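Local coordinates for plasmin and fibronectin-binding protein A (Streptococcus pneumoniae, PDB 4MR0) that acts as a fibronectin-dependent adhesin and invasin that binds human fibronectin, plasmin, plasminogen and serum albumin, at residues 116-121 / 136-141; 327-332 / 362-367. All coordinates share one frame; numbering follows the deposited sequence.

How the contacts relate
Contact 1 (116-121 / 136-141) lies at the N-terminal end of a right-handed parallel beta-helix and contact 2 (327-332 / 362-367) in its body. The centre of contact 1 is about 32 Å from that of the chain, where helix 132-143 packs on the first strand and the turn after it, consistent with capping the end as in pectate lyase-like folds. It has no hydrogen bond between its segments and relies on a tyrosine ring and small apolar groups. Contact 2, its centre about 11 Å from that of the chain, joins equivalent strands of successive coils through parallel backbone hydrogen bonds, with isoleucine and valine inside and polar side chains, with Leu367, outside. Both are partly buried; their nearest atoms are about 21 Å apart.

Contact 1: 116-121 / 136-141; sequences LSVKDY and QDAIDA
Residues 116-121, a short strand running into a 3-10 turn, approach one side of the helix at 136-141 most closely where Val118 and Ala138 have CA atoms 5.6 Å apart. On the 116-121 side most of the contact falls to Tyr121. Its ring lies with one face over the helix backbone, and Ala138 CA makes a CH-pi contact 3.9 Å from the ring centroid, 18° off its normal. CG of Tyr121 stands anti to its own carbonyl carbon, beside the backbone N (chi1 -54°), and the ring reaches the helix, CD1 meeting Ala138 CB at 3.7 Å. Asp137 also touches the ring, its CB lying 3.9 Å from Tyr121 CD2, and Tyr121 OH reaches Ala141 CB at 3.6 Å. In this pectate lyase-like fold the helix belongs to a unit of strand 116-117, helix 132-143 and strand 150-153, at the N-terminal end of the beta-helix. Ala138 and Val118 both also touch Val151 of that last strand. Beside the ring, Leu116 extends CD1 to within 3.9 Å of Ala141 CB, while Val118 CG1 rests 4.0 Å from Ala138 CB. Ser117 OG accepts from Lys119 N at 3.1 Å, an ST turn at the start of the 3-10 segment.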
loop_
_atom_site.group_PDB
_atom_site.type_symbol
_atom_site.label_atom_id
_atom_site.label_comp_id
_atom_site.label_asym_id
_atom_site.label_seq_id
_atom_site.Cartn_x
_atom_site.Cartn_y
_atom_site.Cartn_z
ATOM N N LEU A 116 27.062 -3.955 18.675
ATOM C CA LEU A 116 26.789 -3.414 20.000
ATOM C C LEU A 116 25.419 -3.880 20.456
ATOM O O LEU A 116 24.469 -3.861 19.676
ATOM C CB LEU A 116 26.795 -1.883 19.967
ATOM C CG LEU A 116 27.923 -1.175 19.214
ATOM C CD1 LEU A 116 27.657 0.324 19.226
ATOM C CD2 LEU A 116 29.274 -1.492 19.846
ATOM N N SER A 117 25.316 -4.305 21.710
ATOM C CA SER A 117 24.032 -4.732 22.247
ATOM C C SER A 117 23.392 -3.519 22.906
ATOM O O SER A 117 24.076 -2.734 23.557
ATOM C CB SER A 117 24.218 -5.834 23.290
ATOM O OG SER A 117 22.996 -6.088 23.965
ATOM N N VAL A 118 22.086 -3.347 22.728
ATOM C CA VAL A 118 21.415 -2.213 23.349
ATOM C C VAL A 118 21.470 -2.345 24.871
ATOM O O VAL A 118 21.244 -1.374 25.593
ATOM C CB VAL A 118 19.944 -2.111 22.908
ATOM C CG1 VAL A 118 19.869 -1.690 21.438
ATOM C CG2 VAL A 118 19.248 -3.448 23.115
ATOM N N LYS A 119 21.768 -3.551 25.351
ATOM C CA LYS A 119 21.868 -3.803 26.791
ATOM C C LYS A 119 23.128 -3.127 27.326
ATOM O O LYS A 119 23.203 -2.759 28.500
ATOM C CB LYS A 119 21.934 -5.310 27.071
ATOM C CG LYS A 119 20.783 -6.108 26.475
ATOM C CD LYS A 119 19.440 -5.671 27.038
ATOM C CE LYS A 119 19.030 -6.496 28.249
ATOM N NZ LYS A 119 18.601 -7.868 27.852
ATOM N N ASP A 120 24.114 -2.971 26.448
ATOM C CA ASP A 120 25.375 -2.333 26.804
ATOM C C ASP A 120 25.158 -0.905 27.277
ATOM O O ASP A 120 26.009 -0.334 27.966
ATOM C CB ASP A 120 26.314 -2.309 25.597
ATOM C CG ASP A 120 26.841 -3.681 25.235
ATOM O OD1 ASP A 120 26.219 -4.689 25.637
ATOM O OD2 ASP A 120 27.875 -3.748 24.534
ATOM N N TYR A 121 24.018 -0.329 26.912
ATOM C CA TYR A 121 23.733 1.046 27.283
ATOM C C TYR A 121 22.603 1.227 28.282
ATOM O O TYR A 121 22.077 2.330 28.442
ATOM C CB TYR A 121 23.471 1.871 26.021
ATOM C CG TYR A 121 24.592 1.754 25.016
ATOM C CD1 TYR A 121 24.675 0.652 24.167
ATOM C CD2 TYR A 121 25.599 2.720 24.946
ATOM C CE1 TYR A 121 25.731 0.512 23.270
ATOM C CE2 TYR A 121 26.661 2.589 24.053
ATOM C CZ TYR A 121 26.718 1.483 23.221
ATOM O OH TYR A 121 27.762 1.338 22.339
ATOM N N GLN A 136 18.859 4.656 21.726
ATOM C CA GLN A 136 19.397 5.783 20.971
ATOM C C GLN A 136 20.915 5.888 21.134
ATOM O O GLN A 136 21.629 6.165 20.170
ATOM C CB GLN A 136 18.739 7.087 21.418
ATOM C CG GLN A 136 19.000 8.265 20.480
ATOM C CD GLN A 136 18.504 8.011 19.059
ATOM O OE1 GLN A 136 19.293 7.804 18.133
ATOM N NE2 GLN A 136 17.190 8.015 18.885
ATOM N N ASP A 137 21.410 5.669 22.350
ATOM C CA ASP A 137 22.849 5.739 22.595
ATOM C C ASP A 137 23.576 4.656 21.801
ATOM O O ASP A 137 24.686 4.868 21.315
ATOM C CB ASP A 137 23.160 5.581 24.093
ATOM C CG ASP A 137 22.559 6.693 24.937
ATOM O OD1 ASP A 137 22.445 7.829 24.434
ATOM O OD2 ASP A 137 22.212 6.435 26.111
ATOM N N ALA A 138 22.949 3.493 21.675
ATOM C CA ALA A 138 23.540 2.395 20.927
ATOM C C ALA A 138 23.655 2.812 19.467
ATOM O O ALA A 138 24.706 2.662 18.845
ATOM C CB ALA A 138 22.677 1.148 21.048
ATOM N N ILE A 139 22.562 3.343 18.927
ATOM C CA ILE A 139 22.533 3.786 17.542
ATOM C C ILE A 139 23.555 4.893 17.305
ATOM O O ILE A 139 24.301 4.857 16.328
ATOM C CB ILE A 139 21.122 4.296 17.158
ATOM C CG1 ILE A 139 20.133 3.123 17.147
ATOM C CG2 ILE A 139 21.157 4.963 15.797
ATOM C CD1 ILE A 139 18.696 3.538 16.943
ATOM N N ASP A 140 23.585 5.875 18.200
ATOM C CA ASP A 140 24.522 6.988 18.069
ATOM C C ASP A 140 25.972 6.521 18.025
ATOM O O ASP A 140 26.769 7.031 17.241
ATOM C CB ASP A 140 24.330 7.984 19.216
ATOM C CG ASP A 140 23.029 8.754 19.104
ATOM O OD1 ASP A 140 22.345 8.612 18.067
ATOM O OD2 ASP A 140 22.692 9.506 20.046
ATOM N N ALA A 141 26.316 5.550 18.865
ATOM C CA ALA A 141 27.678 5.026 18.888
ATOM C C ALA A 141 27.970 4.279 17.591
ATOM O O ALA A 141 29.061 4.393 17.026
ATOM C CB ALA A 141 27.860 4.094 20.078
#

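Contact 2: 327-332 / 362-367; sequences ENVTIQ and SNIKIL
Asn328 and Asn363 meet amide to amide at the corners where the two segments of the chain turn into their strands. Asn363 ND2 donates to Asn328 OD1 over 2.7 Å, but the two amide planes stand 80° apart and the donor stands off the plane of the Asn328 carbonyl by 43°, away from a lone-pair direction. With CG anti to its backbone N (chi1 -170°), Asn363 holds its amide within reach of its counterpart; the nearest atom of its side chain also lies about 3 Å from a bound calcium ion. Both asparagines have positive phi at this corner. Beyond it the strands run parallel, in register. Lys365 N bonds to Val329 O, Ile331 N to Lys365 O and Leu367 N to Ile331 O, the first at 2.8 Å. Val329 and Ile364 run alongside each other into the interior, with Ile364 CD1 3.8 Å from Val329 CB. On the outer face Thr330 crosses Lys365, its OG1 3.8 Å from Lys365 CB, and a water joins that hydroxyl to Asn363 O, donating to the carbonyl. Gln332 meets Leu367 through CB, 4.0 Å from Leu367 CB. These strands come from successive PbH1 repeats: strand 278-289 flanks residues 327-332 and strand 387-396 flanks residues 362-367, while Ile307 of strand 306-308 packs against Val329 and Ile364 from inside the beta-helix.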
loop_
_atom_site.group_PDB
_atom_site.type_symbol
_atom_site.label_atom_id
_atom_site.label_comp_id
_atom_site.label_asym_id
_atom_site.label_seq_id
_atom_site.Cartn_x
_atom_site.Cartn_y
_atom_site.Cartn_z
ATOM N N GLU A 327 11.718 6.699 -4.965
ATOM C CA GLU A 327 12.124 6.040 -6.194
ATOM C C GLU A 327 12.797 4.710 -5.892
ATOM O O GLU A 327 13.502 4.583 -4.896
ATOM C CB GLU A 327 13.065 7.000 -6.926
ATOM C CG GLU A 327 13.856 6.441 -8.078
ATOM C CD GLU A 327 14.845 7.463 -8.616
ATOM O OE1 GLU A 327 15.093 8.479 -7.928
ATOM O OE2 GLU A 327 15.381 7.248 -9.723
ATOM N N ASN A 328 12.566 3.718 -6.746
ATOM C CA ASN A 328 13.139 2.393 -6.549
ATOM C C ASN A 328 12.705 1.821 -5.196
ATOM O O ASN A 328 13.537 1.479 -4.356
ATOM C CB ASN A 328 14.673 2.436 -6.621
ATOM C CG ASN A 328 15.188 3.085 -7.902
ATOM O OD1 ASN A 328 14.481 3.150 -8.911
ATOM N ND2 ASN A 328 16.436 3.554 -7.868
ATOM N N VAL A 329 11.395 1.733 -4.983
ATOM C CA VAL A 329 10.858 1.185 -3.746
ATOM C C VAL A 329 10.282 -0.182 -4.082
ATOM O O VAL A 329 9.516 -0.322 -5.033
ATOM C CB VAL A 329 9.739 2.075 -3.166
ATOM C CG1 VAL A 329 9.264 1.506 -1.829
ATOM C CG2 VAL A 329 10.247 3.501 -2.988
ATOM N N THR A 330 10.659 -1.192 -3.305
ATOM C CA THR A 330 10.181 -2.550 -3.539
ATOM C C THR A 330 9.652 -3.166 -2.247
ATOM O O THR A 330 10.349 -3.194 -1.227
ATOM C CB THR A 330 11.311 -3.489 -4.069
ATOM O OG1 THR A 330 11.846 -2.979 -5.295
ATOM C CG2 THR A 330 10.758 -4.901 -4.330
ATOM N N ILE A 331 8.414 -3.636 -2.302
ATOM C CA ILE A 331 7.777 -4.307 -1.176
ATOM C C ILE A 331 7.645 -5.723 -1.724
ATOM O O ILE A 331 7.050 -5.912 -2.777
ATOM C CB ILE A 331 6.360 -3.749 -0.887
ATOM C CG1 ILE A 331 6.393 -2.218 -0.840
ATOM C CG2 ILE A 331 5.853 -4.293 0.452
ATOM C CD1 ILE A 331 7.285 -1.642 0.253
ATOM N N GLN A 332 8.188 -6.717 -1.028
ATOM C CA GLN A 332 8.116 -8.079 -1.550
ATOM C C GLN A 332 8.101 -9.174 -0.500
ATOM O O GLN A 332 8.557 -8.975 0.618
ATOM C CB GLN A 332 9.304 -8.332 -2.478
ATOM C CG GLN A 332 10.649 -8.146 -1.784
ATOM C CD GLN A 332 11.820 -8.540 -2.659
ATOM O OE1 GLN A 332 11.825 -8.285 -3.864
ATOM N NE2 GLN A 332 12.829 -9.160 -2.052
ATOM N N SER A 362 8.411 6.781 -8.434
ATOM C CA SER A 362 8.600 5.942 -9.617
ATOM C C SER A 362 9.421 4.675 -9.380
ATOM O O SER A 362 10.216 4.605 -8.442
ATOM C CB SER A 362 9.238 6.773 -10.745
ATOM O OG SER A 362 10.544 7.206 -10.396
ATOM N N ASN A 363 9.223 3.691 -10.257
ATOM C CA ASN A 363 9.884 2.385 -10.187
ATOM C C ASN A 363 9.546 1.740 -8.851
ATOM O O ASN A 363 10.416 1.457 -8.016
ATOM C CB ASN A 363 11.403 2.503 -10.365
ATOM C CG ASN A 363 12.076 1.140 -10.535
ATOM O OD1 ASN A 363 11.416 0.147 -10.851
ATOM N ND2 ASN A 363 13.389 1.090 -10.339
ATOM N N ILE A 364 8.247 1.527 -8.676
ATOM C CA ILE A 364 7.674 0.939 -7.478
ATOM C C ILE A 364 7.324 -0.502 -7.820
ATOM O O ILE A 364 6.506 -0.757 -8.706
ATOM C CB ILE A 364 6.382 1.683 -7.077
ATOM C CG1 ILE A 364 6.650 3.194 -7.020
ATOM C CG2 ILE A 364 5.868 1.169 -5.741
ATOM C CD1 ILE A 364 7.685 3.595 -5.975
ATOM N N LYS A 365 7.947 -1.440 -7.117
ATOM C CA LYS A 365 7.700 -2.851 -7.367
ATOM C C LYS A 365 7.044 -3.504 -6.166
ATOM O O LYS A 365 7.540 -3.405 -5.049
ATOM C CB LYS A 365 9.013 -3.563 -7.688
ATOM C CG LYS A 365 9.698 -3.038 -8.930
ATOM C CD LYS A 365 11.041 -3.734 -9.165
ATOM C CE LYS A 365 11.659 -3.271 -10.475
ATOM N NZ LYS A 365 13.069 -3.722 -10.605
ATOM N N ILE A 366 5.925 -4.171 -6.406
ATOM C CA ILE A 366 5.180 -4.846 -5.349
ATOM C C ILE A 366 5.159 -6.286 -5.814
ATOM O O ILE A 366 4.384 -6.648 -6.699
ATOM C CB ILE A 366 3.764 -4.252 -5.246
ATOM C CG1 ILE A 366 3.884 -2.779 -4.828
ATOM C CG2 ILE A 366 2.923 -5.050 -4.266
ATOM C CD1 ILE A 366 2.589 -2.002 -4.856
ATOM N N LEU A 367 6.021 -7.093 -5.200
ATOM C CA LEU A 367 6.218 -8.473 -5.612
ATOM C C LEU A 367 5.981 -9.614 -4.633
ATOM O O LEU A 367 6.386 -9.567 -3.476
ATOM C CB LEU A 367 7.647 -8.609 -6.124
ATOM C CG LEU A 367 8.187 -7.449 -6.971
ATOM C CD1 LEU A 367 9.692 -7.621 -7.150
ATOM C CD2 LEU A 367 7.483 -7.413 -8.328
HETATM O O HOH W 1 11.878 -0.922 -7.201
#